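Local coordinates for glycoside hydrolase family 43 (Halothermothrix orenii, PDB 4QQS), which probably hydrolyses O-glycosidic bonds in plant polysaccharides such as xylan, and has alpha-L-arabinofuranosidase activity, at residues K97-A101 with I113-D119; S252-S258 with V270-H275; S262-E267 with G311-N315. One frame throughout, in Å; residues are numbered along the deposited sequence. Where two conformers were deposited one is given.

Interaction 1 of 3, residues K97-A101 with I113-D119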
loop_
_atom_site.group_PDB
_atom_site.type_symbol
_atom_site.label_atom_id
_atom_site.label_comp_id
_atom_site.label_asym_id
_atom_site.label_seq_id
_atom_site.Cartn_x
_atom_site.Cartn_y
_atom_site.Cartn_z
ATOM N N LYS A 97 -8.353 13.179 -2.733
ATOM C CA LYS A 97 -7.385 13.412 -3.801
ATOM C C LYS A 97 -6.007 12.981 -3.353
ATOM O O LYS A 97 -5.667 13.016 -2.167
ATOM C CB LYS A 97 -7.366 14.889 -4.207
ATOM C CG LYS A 97 -8.744 15.455 -4.541
ATOM C CD LYS A 97 -8.719 16.944 -4.865
ATOM C CE LYS A 97 -10.130 17.490 -4.928
ATOM N NZ LYS A 97 -10.147 18.971 -5.075
ATOM N N ILE A 98 -5.219 12.569 -4.338
ATOM C CA ILE A 98 -3.824 12.229 -4.129
ATOM C C ILE A 98 -2.984 13.505 -4.115
ATOM O O ILE A 98 -3.271 14.453 -4.858
ATOM C CB ILE A 98 -3.402 11.237 -5.216
ATOM C CG1 ILE A 98 -4.084 9.896 -4.925
ATOM C CG2 ILE A 98 -1.885 11.079 -5.313
ATOM C CD1 ILE A 98 -4.199 9.001 -6.137
ATOM N N ALA A 99 -1.975 13.517 -3.244
ATOM C CA ALA A 99 -1.011 14.595 -3.119
ATOM C C ALA A 99 0.400 14.019 -3.144
ATOM O O ALA A 99 0.621 12.848 -2.823
ATOM C CB ALA A 99 -1.233 15.348 -1.819
ATOM N N LEU A 100 1.347 14.881 -3.507
ATOM C CA LEU A 100 2.764 14.566 -3.573
ATOM C C LEU A 100 3.562 15.537 -2.707
ATOM O O LEU A 100 3.396 16.755 -2.822
ATOM C CB LEU A 100 3.243 14.678 -5.019
ATOM C CG LEU A 100 4.695 14.282 -5.301
ATOM C CD1 LEU A 100 4.891 12.789 -5.113
ATOM C CD2 LEU A 100 5.118 14.704 -6.703
ATOM N N ALA A 101 4.438 14.985 -1.872
ATOM C CA ALA A 101 5.294 15.743 -0.964
ATOM C C ALA A 101 6.717 15.198 -1.062
ATOM O O ALA A 101 6.935 14.102 -1.582
ATOM C CB ALA A 101 4.787 15.627 0.458
ATOM N N ILE A 113 4.602 19.282 -2.486
ATOM C CA ILE A 113 5.072 19.865 -3.726
ATOM C C ILE A 113 3.975 19.986 -4.786
ATOM O O ILE A 113 4.010 20.931 -5.563
ATOM C CB ILE A 113 6.374 19.220 -4.250
ATOM C CG1 ILE A 113 6.172 17.759 -4.625
ATOM C CG2 ILE A 113 7.500 19.420 -3.206
ATOM C CD1 ILE A 113 7.428 17.096 -5.171
ATOM N N LYS A 114 2.991 19.091 -4.791
ATOM C CA LYS A 114 1.796 19.269 -5.616
ATOM C C LYS A 114 0.640 18.587 -4.891
ATOM O O LYS A 114 0.527 17.369 -4.869
ATOM C CB LYS A 114 1.995 18.742 -7.040
ATOM C CG LYS A 114 0.963 19.266 -8.020
ATOM C CD LYS A 114 1.311 18.939 -9.451
ATOM C CE LYS A 114 0.227 19.357 -10.424
ATOM N NZ LYS A 114 0.730 19.216 -11.812
ATOM N N ALA A 115 -0.196 19.413 -4.279
ATOM C CA ALA A 115 -1.287 18.949 -3.443
ATOM C C ALA A 115 -2.535 19.749 -3.796
ATOM O O ALA A 115 -2.631 20.908 -3.428
ATOM C CB ALA A 115 -0.928 19.119 -1.973
ATOM N N PRO A 116 -3.488 19.146 -4.526
ATOM C CA PRO A 116 -3.497 17.765 -5.020
ATOM C C PRO A 116 -2.574 17.565 -6.221
ATOM O O PRO A 116 -2.263 18.509 -6.971
ATOM C CB PRO A 116 -4.948 17.560 -5.437
ATOM C CG PRO A 116 -5.392 18.905 -5.882
ATOM C CD PRO A 116 -4.690 19.883 -4.960
ATOM N N LEU A 117 -2.168 16.322 -6.426
ATOM C CA LEU A 117 -1.319 15.969 -7.555
ATOM C C LEU A 117 -2.112 16.056 -8.865
ATOM O O LEU A 117 -1.581 16.500 -9.892
ATOM C CB LEU A 117 -0.769 14.561 -7.343
ATOM C CG LEU A 117 0.088 13.996 -8.470
ATOM C CD1 LEU A 117 1.325 14.851 -8.743
ATOM C CD2 LEU A 117 0.493 12.573 -8.132
ATOM N N PHE A 118 -3.366 15.618 -8.823
ATOM C CA PHE A 118 -4.294 15.765 -9.936
ATOM C C PHE A 118 -5.694 15.863 -9.354
ATOM O O PHE A 118 -5.911 15.516 -8.188
ATOM C CB PHE A 118 -4.177 14.618 -10.962
ATOM C CG PHE A 118 -4.543 13.244 -10.435
ATOM C CD1 PHE A 118 -3.592 12.461 -9.796
ATOM C CD2 PHE A 118 -5.821 12.707 -10.617
ATOM C CE1 PHE A 118 -3.907 11.180 -9.336
ATOM C CE2 PHE A 118 -6.132 11.431 -10.171
ATOM C CZ PHE A 118 -5.170 10.678 -9.523
ATOM N N ASP A 119 -6.638 16.352 -10.152
ATOM C CA ASP A 119 -7.980 16.613 -9.653
ATOM C C ASP A 119 -8.957 16.461 -10.800
ATOM O O ASP A 119 -8.868 17.190 -11.787
ATOM C CB ASP A 119 -8.032 18.028 -9.063
ATOM C CG ASP A 119 -9.305 18.318 -8.301
ATOM O OD1 ASP A 119 -10.245 17.490 -8.321
ATOM O OD2 ASP A 119 -9.346 19.394 -7.656
HETATM O O HOH W 1 -6.324 12.961 -7.061
#
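Backbone hydrogen bonds tie strand residues 97-101 to the outgoing segment 113-119. Leu100 N donates to Lys114 O (3.0 Å), and Leu100 O accepts from both Lys114 N (3.1 Å) and Ile113 N (2.8 Å). Two residues thus face one, which makes Ile113 and Lys114 a classic beta bulge opposite Leu100. Past it, a cis peptide bond before Pro116 redirects the chain, and Leu117 N still reaches Ile98 O at 2.7 Å. Water 1 then bridges Ile98 N and Phe118 O.

One salt bridge joins the far ends: Lys97 NZ to Asp119 OD2, 2.7 Å. The extended lysine also pairs with Asp91 and Asp93.

The apolar contacts fall in small groups. Ile98 touches Leu117 (CG2 to CD2, 4.0 Å) and the Phe118 ring (CD1 to CE1, 3.9 Å). Leu100 CD2 meets Ile113 CD1 at 3.7 Å. Ala99 CB rests on Ala115 CB at 3.8 Å, beside Trp66. Phe118 also stacks edge-to-face on Phe124, in the next blade.

This is the outer edge of a four-stranded antiparallel blade of the five-bladed beta-propeller, where the chain leaves strand 111-112 and heads for the blade beginning at 124-131.

Interaction 2 of 3, residues S252-S258 with V270-H275; sequences SGPGHNS and VVYHTH. With NA (sodium ion), chain D.
The sodium ion is held by His256 NE2 at 2.8 Å, by waters 4, 5, 6 and 7, and by Glu75. Water 4, a sodium ligand, lies 2.7 Å from Asn257 O. The His256 side chain (chi1 t) leads away from strand 270-275 towards the ion.

Five backbone hydrogen bonds join the antiparallel segments. His275 N donates to Ser252 O (3.0 Å). Gly255 and His273 form a hydrogen-bonded pair, N to O 3.0 Å in both directions. Ser258 and Val271 form another, N to O 2.9 Å both ways. Between these pairs the register slips by one residue, a beta bulge. His256 sits there with positive phi (39/76), and the chain turns a corner. Gly253 also has positive phi (60/49); a CB there would clash with His275 NE2. Gly255 is nearly fully extended (-167/178).

Water 2 links Ser252 N (2.9 Å) to His275 O (2.7 Å). Water 3 joins Gly253 O (2.6 Å) and His273 ND1 (3.2 Å). Short CA-H...O contacts run from Pro254 CA to His273 O (3.1 Å) and from Asn257 CA to Val271 O (3.0 Å).

His273 is chi1 p, and Gly255 O lies over one face of its ring. Pro254 CB packs on Tyr272 CD2 at 3.8 Å. Asn257 CB meets Val270 CG2 at 3.6 Å. Ser258 OG is hydrogen-bonded to Pro18 O, and Tyr272 OH to Asp290.

This buried bulged hairpin brings His256 next to Asp17, the predicted proton acceptor, and Asp126, at the metal-containing centre of the GH43 five-bladed propeller.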
loop_
_atom_site.group_PDB
_atom_site.type_symbol
_atom_site.label_atom_id
_atom_site.label_comp_id
_atom_site.label_asym_id
_atom_site.label_seq_id
_atom_site.Cartn_x
_atom_site.Cartn_y
_atom_site.Cartn_z
ATOM N N SER A 252 -7.186 -11.969 11.041
ATOM C CA SER A 252 -8.356 -11.482 10.315
ATOM C C SER A 252 -7.977 -10.397 9.314
ATOM O O SER A 252 -7.252 -9.458 9.651
ATOM C CB SER A 252 -9.347 -10.896 11.322
ATOM O OG SER A 252 -10.486 -10.349 10.695
ATOM N N GLY A 253 -8.472 -10.526 8.090
ATOM C CA GLY A 253 -8.347 -9.463 7.109
ATOM C C GLY A 253 -6.947 -9.014 6.704
ATOM O O GLY A 253 -6.679 -7.818 6.680
ATOM N N PRO A 254 -6.044 -9.945 6.354
ATOM C CA PRO A 254 -4.707 -9.505 5.944
ATOM C C PRO A 254 -4.759 -8.669 4.671
ATOM O O PRO A 254 -5.342 -9.086 3.676
ATOM C CB PRO A 254 -3.954 -10.815 5.720
ATOM C CG PRO A 254 -5.019 -11.801 5.391
ATOM C CD PRO A 254 -6.228 -11.396 6.178
ATOM N N GLY A 255 -4.154 -7.487 4.687
ATOM C CA GLY A 255 -4.335 -6.601 3.556
ATOM C C GLY A 255 -3.410 -5.414 3.478
ATOM O O GLY A 255 -2.549 -5.181 4.323
ATOM N N HIS A 256 -3.651 -4.698 2.373
ATOM C CA HIS A 256 -2.980 -3.448 1.972
ATOM C C HIS A 256 -1.516 -3.472 2.289
ATOM O O HIS A 256 -1.026 -2.795 3.212
ATOM C CB HIS A 256 -3.707 -2.163 2.539
ATOM C CG HIS A 256 -3.322 -0.890 1.826
ATOM N ND1 HIS A 256 -4.165 -0.016 1.235
ATOM C CD2 HIS A 256 -2.118 -0.405 1.629
ATOM C CE1 HIS A 256 -3.487 0.951 0.730
ATOM N NE2 HIS A 256 -2.232 0.736 0.939
ATOM N N ASN A 257 -0.783 -4.218 1.463
ATOM C CA ASN A 257 0.589 -4.540 1.754
ATOM C C ASN A 257 1.616 -3.703 0.999
ATOM O O ASN A 257 1.352 -3.073 -0.031
ATOM C CB ASN A 257 0.854 -6.006 1.453
ATOM C CG ASN A 257 0.927 -6.288 -0.033
ATOM O OD1 ASN A 257 -0.092 -6.413 -0.712
ATOM N ND2 ASN A 257 2.155 -6.363 -0.555
ATOM N N SER A 258 2.833 -3.754 1.527
ATOM C CA SER A 258 4.027 -3.378 0.789
ATOM C C SER A 258 4.988 -4.568 0.780
ATOM O O SER A 258 4.666 -5.639 1.308
ATOM C CB SER A 258 4.650 -2.119 1.389
ATOM O OG SER A 258 4.956 -2.281 2.765
ATOM N N VAL A 270 6.648 -9.559 2.692
ATOM C CA VAL A 270 5.423 -8.797 2.585
ATOM C C VAL A 270 5.131 -8.186 3.956
ATOM O O VAL A 270 5.297 -8.839 4.990
ATOM C CB VAL A 270 4.240 -9.686 2.089
ATOM C CG1 VAL A 270 3.978 -10.898 2.989
ATOM C CG2 VAL A 270 2.989 -8.872 1.923
ATOM N N VAL A 271 4.743 -6.915 3.948
ATOM C CA VAL A 271 4.379 -6.174 5.143
ATOM C C VAL A 271 2.904 -5.840 4.978
ATOM O O VAL A 271 2.523 -5.221 3.995
ATOM C CB VAL A 271 5.202 -4.891 5.297
ATOM C CG1 VAL A 271 4.826 -4.206 6.600
ATOM C CG2 VAL A 271 6.714 -5.188 5.243
ATOM N N TYR A 272 2.065 -6.278 5.909
ATOM C CA TYR A 272 0.623 -6.213 5.736
ATOM C C TYR A 272 -0.062 -5.975 7.069
ATOM O O TYR A 272 0.508 -6.253 8.126
ATOM C CB TYR A 272 0.097 -7.505 5.077
ATOM C CG TYR A 272 0.342 -8.758 5.886
ATOM C CD1 TYR A 272 1.573 -9.403 5.868
ATOM C CD2 TYR A 272 -0.661 -9.284 6.678
ATOM C CE1 TYR A 272 1.797 -10.555 6.625
ATOM C CE2 TYR A 272 -0.452 -10.442 7.432
ATOM C CZ TYR A 272 0.778 -11.065 7.412
ATOM O OH TYR A 272 0.944 -12.195 8.183
ATOM N N HIS A 273 -1.286 -5.467 7.019
ATOM C CA HIS A 273 -2.041 -5.296 8.244
ATOM C C HIS A 273 -3.038 -6.424 8.452
ATOM O O HIS A 273 -3.402 -7.118 7.524
ATOM C CB HIS A 273 -2.716 -3.933 8.331
ATOM C CG HIS A 273 -3.799 -3.667 7.335
ATOM N ND1 HIS A 273 -4.903 -4.454 7.064
ATOM C CD2 HIS A 273 -3.936 -2.554 6.597
ATOM C CE1 HIS A 273 -5.649 -3.819 6.161
ATOM N NE2 HIS A 273 -5.086 -2.664 5.883
ATOM N N THR A 274 -3.426 -6.605 9.711
ATOM C CA THR A 274 -4.552 -7.459 10.092
ATOM C C THR A 274 -5.356 -6.722 11.163
ATOM O O THR A 274 -4.880 -5.768 11.767
ATOM C CB THR A 274 -4.089 -8.812 10.660
ATOM O OG1 THR A 274 -3.209 -8.576 11.762
ATOM C CG2 THR A 274 -3.391 -9.650 9.614
ATOM N N HIS A 275 -6.566 -7.184 11.451
ATOM C CA HIS A 275 -7.348 -6.518 12.484
ATOM C C HIS A 275 -6.741 -6.740 13.852
ATOM O O HIS A 275 -6.373 -7.856 14.218
ATOM C CB HIS A 275 -8.781 -7.011 12.488
ATOM C CG HIS A 275 -9.497 -6.756 11.206
ATOM N ND1 HIS A 275 -9.784 -5.506 10.704
ATOM C CD2 HIS A 275 -9.969 -7.644 10.309
ATOM C CE1 HIS A 275 -10.411 -5.652 9.549
ATOM N NE2 HIS A 275 -10.551 -6.940 9.300
HETATM NA NA NA D . -0.178 1.307 -0.814
HETATM O O HOH W 2 -6.086 -10.358 13.132
HETATM O O HOH W 3 -7.349 -6.063 8.452
HETATM O O HOH W 4 -0.398 -1.282 -0.925
HETATM O O HOH W 5 1.048 1.281 0.962
HETATM O O HOH W 6 -1.408 1.423 -2.841
HETATM O O HOH W 7 -0.933 3.424 -0.824
#

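Interaction 3 of 3, residues S262-E267 with G311-N315; sequences SPDGSE and GPRSN
A type I beta turn from Ser262 to Gly265, combined with an Asx turn at Asp264, forms the tip of the loop between strands 257-261 and 268-275. The C-terminal tail, residues 311-315, lies against it. Neither segment is helix or strand. In the turn Gly265 N donates to Ser262 O (2.9 Å). Pro263 (-56/-36) and Asp264 (-88/3) occupy its middle positions, and Gly265 follows with positive phi (79/3). Ser262 N to Glu267 O (2.8 Å) closes the loop.

The tail arrives at Gly311 (-58/151), in a polyproline-like conformation. Pro312 (-51/131) places its CB 3.7 Å from Pro263 CD; the Pro312 side chain also touches Tyr5, Leu47 and Val48. The CA atoms of Ser262 and Pro312 are 5.2 Å apart.

Arg313 (-60/136) is the main anchor. Its N donates to Glu267 OE2 (2.9 Å), and its O accepts from Asp264 N (3.0 Å). The side chain (chi1 m, chi2 t, chi3 p) curls back over the turn. NE donates to Ser266 OG (2.7 Å), and NH2 forms a salt bridge with Asp264 OD2 (3.0 Å). Glu267, chi1 p, also pairs with Arg291.

Ser314 (-143/155) is extended, its CA 4.5 Å from Asp264 CA; its CB touches Pro263 CB at 3.9 Å. Asn315 (chi1 m) ends the chain. Its ND2 lies 3.7 Å from Asp264 CB, and water 8 donates to both its OD1 and Asp264 OD2.

Asp264, chi1 p, holds the turn with its other oxygen: OD1 accepts from Ser262 OG (2.9 Å), Ser266 N (2.9 Å) and Ser266 OG (2.6 Å).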
loop_
_atom_site.group_PDB
_atom_site.type_symbol
_atom_site.label_atom_id
_atom_site.label_comp_id
_atom_site.label_asym_id
_atom_site.label_seq_id
_atom_site.Cartn_x
_atom_site.Cartn_y
_atom_site.Cartn_z
ATOM N N SER A 262 15.024 -8.321 3.278
ATOM C CA SER A 262 15.643 -8.548 4.581
ATOM C C SER A 262 16.939 -7.746 4.722
ATOM O O SER A 262 17.463 -7.224 3.747
ATOM C CB SER A 262 15.946 -10.040 4.754
ATOM O OG SER A 262 16.869 -10.475 3.770
ATOM N N PRO A 263 17.469 -7.655 5.944
ATOM C CA PRO A 263 18.670 -6.845 6.125
ATOM C C PRO A 263 19.833 -7.240 5.225
ATOM O O PRO A 263 20.543 -6.353 4.775
ATOM C CB PRO A 263 18.994 -7.044 7.605
ATOM C CG PRO A 263 17.645 -7.186 8.239
ATOM C CD PRO A 263 16.829 -7.969 7.233
ATOM N N ASP A 264 20.020 -8.530 4.946
ATOM C CA ASP A 264 21.135 -8.964 4.102
ATOM C C ASP A 264 20.788 -8.960 2.609
ATOM O O ASP A 264 21.614 -9.364 1.789
ATOM C CB ASP A 264 21.679 -10.338 4.540
ATOM C CG ASP A 264 20.802 -11.497 4.106
ATOM O OD1 ASP A 264 19.620 -11.270 3.742
ATOM O OD2 ASP A 264 21.319 -12.645 4.135
ATOM N N GLY A 265 19.582 -8.510 2.262
ATOM C CA GLY A 265 19.176 -8.398 0.873
ATOM C C GLY A 265 18.745 -9.703 0.223
ATOM O O GLY A 265 18.400 -9.728 -0.961
ATOM N N SER A 266 18.724 -10.788 0.990
ATOM C CA SER A 266 18.588 -12.111 0.390
ATOM C C SER A 266 17.172 -12.646 0.222
ATOM O O SER A 266 16.991 -13.619 -0.509
ATOM C CB SER A 266 19.376 -13.132 1.204
ATOM O OG SER A 266 18.725 -13.384 2.436
ATOM N N GLU A 267 16.187 -12.054 0.890
ATOM C CA GLU A 267 14.826 -12.579 0.841
ATOM C C GLU A 267 13.818 -11.442 0.987
ATOM O O GLU A 267 14.078 -10.447 1.652
ATOM C CB GLU A 267 14.602 -13.657 1.916
ATOM C CG GLU A 267 14.770 -13.143 3.329
ATOM C CD GLU A 267 14.553 -14.181 4.412
ATOM O OE1 GLU A 267 14.227 -15.348 4.103
ATOM O OE2 GLU A 267 14.724 -13.815 5.592
ATOM N N GLY A 311 14.114 -14.953 12.119
ATOM C CA GLY A 311 14.229 -13.531 11.874
ATOM C C GLY A 311 14.581 -13.225 10.426
ATOM O O GLY A 311 15.216 -14.040 9.767
ATOM N N PRO A 312 14.164 -12.057 9.916
ATOM C CA PRO A 312 14.581 -11.671 8.566
ATOM C C PRO A 312 16.096 -11.792 8.413
ATOM O O PRO A 312 16.835 -11.334 9.282
ATOM C CB PRO A 312 14.101 -10.217 8.468
ATOM C CG PRO A 312 12.898 -10.178 9.355
ATOM C CD PRO A 312 13.269 -11.054 10.524
ATOM N N ARG A 313 16.549 -12.439 7.344
ATOM C CA ARG A 313 17.957 -12.803 7.224
ATOM C C ARG A 313 18.861 -11.583 7.264
ATOM O O ARG A 313 18.627 -10.577 6.599
ATOM C CB ARG A 313 18.208 -13.628 5.958
ATOM C CG ARG A 313 17.728 -15.089 6.074
ATOM C CD ARG A 313 17.763 -15.835 4.736
ATOM N NE ARG A 313 19.020 -15.525 4.091
ATOM C CZ ARG A 313 20.177 -16.116 4.317
ATOM N NH1 ARG A 313 20.247 -17.222 5.044
ATOM N NH2 ARG A 313 21.253 -15.613 3.746
ATOM N N SER A 314 19.929 -11.740 8.040
ATOM C CA SER A 314 20.892 -10.684 8.293
ATOM C C SER A 314 22.281 -11.285 8.375
ATOM O O SER A 314 22.450 -12.464 8.701
ATOM C CB SER A 314 20.576 -9.984 9.616
ATOM O OG SER A 314 20.819 -10.826 10.728
ATOM N N ASN A 315 23.280 -10.466 8.083
ATOM C CA ASN A 315 24.664 -10.893 8.232
ATOM C C ASN A 315 25.108 -10.781 9.683
ATOM O O ASN A 315 24.393 -10.210 10.510
ATOM C CB ASN A 315 25.566 -10.065 7.322
ATOM C CG ASN A 315 25.405 -10.434 5.866
ATOM O OD1 ASN A 315 25.396 -11.616 5.515
ATOM N ND2 ASN A 315 25.255 -9.429 5.010
ATOM O OXT ASN A 315 26.172 -11.269 10.066
HETATM O O HOH W 8 24.007 -13.166 3.431
#

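In the fold
The three contacts involve two blades of the propeller, together with the loop that leaves one of them and the C-terminal tail. Interaction 1 closes first along the chain, at the outer edge of the sheet holding strands 72-79, 82-90, 96-103 and 111-112. Interactions 2 and 3 follow and alternate in sequence. Both involve the hairpin of strands 257-261 and 268-275: interaction 2 is its buried, metal-binding end, and interaction 3 its surface loop, with centres about 21 Å apart. Interaction 1 lies across the chain's centre from both, centre to centre about 26 Å from interaction 2 and about 35 Å from interaction 3. The hairpin thus runs from the central sodium site to the surface, where the C-terminal tail packs on it.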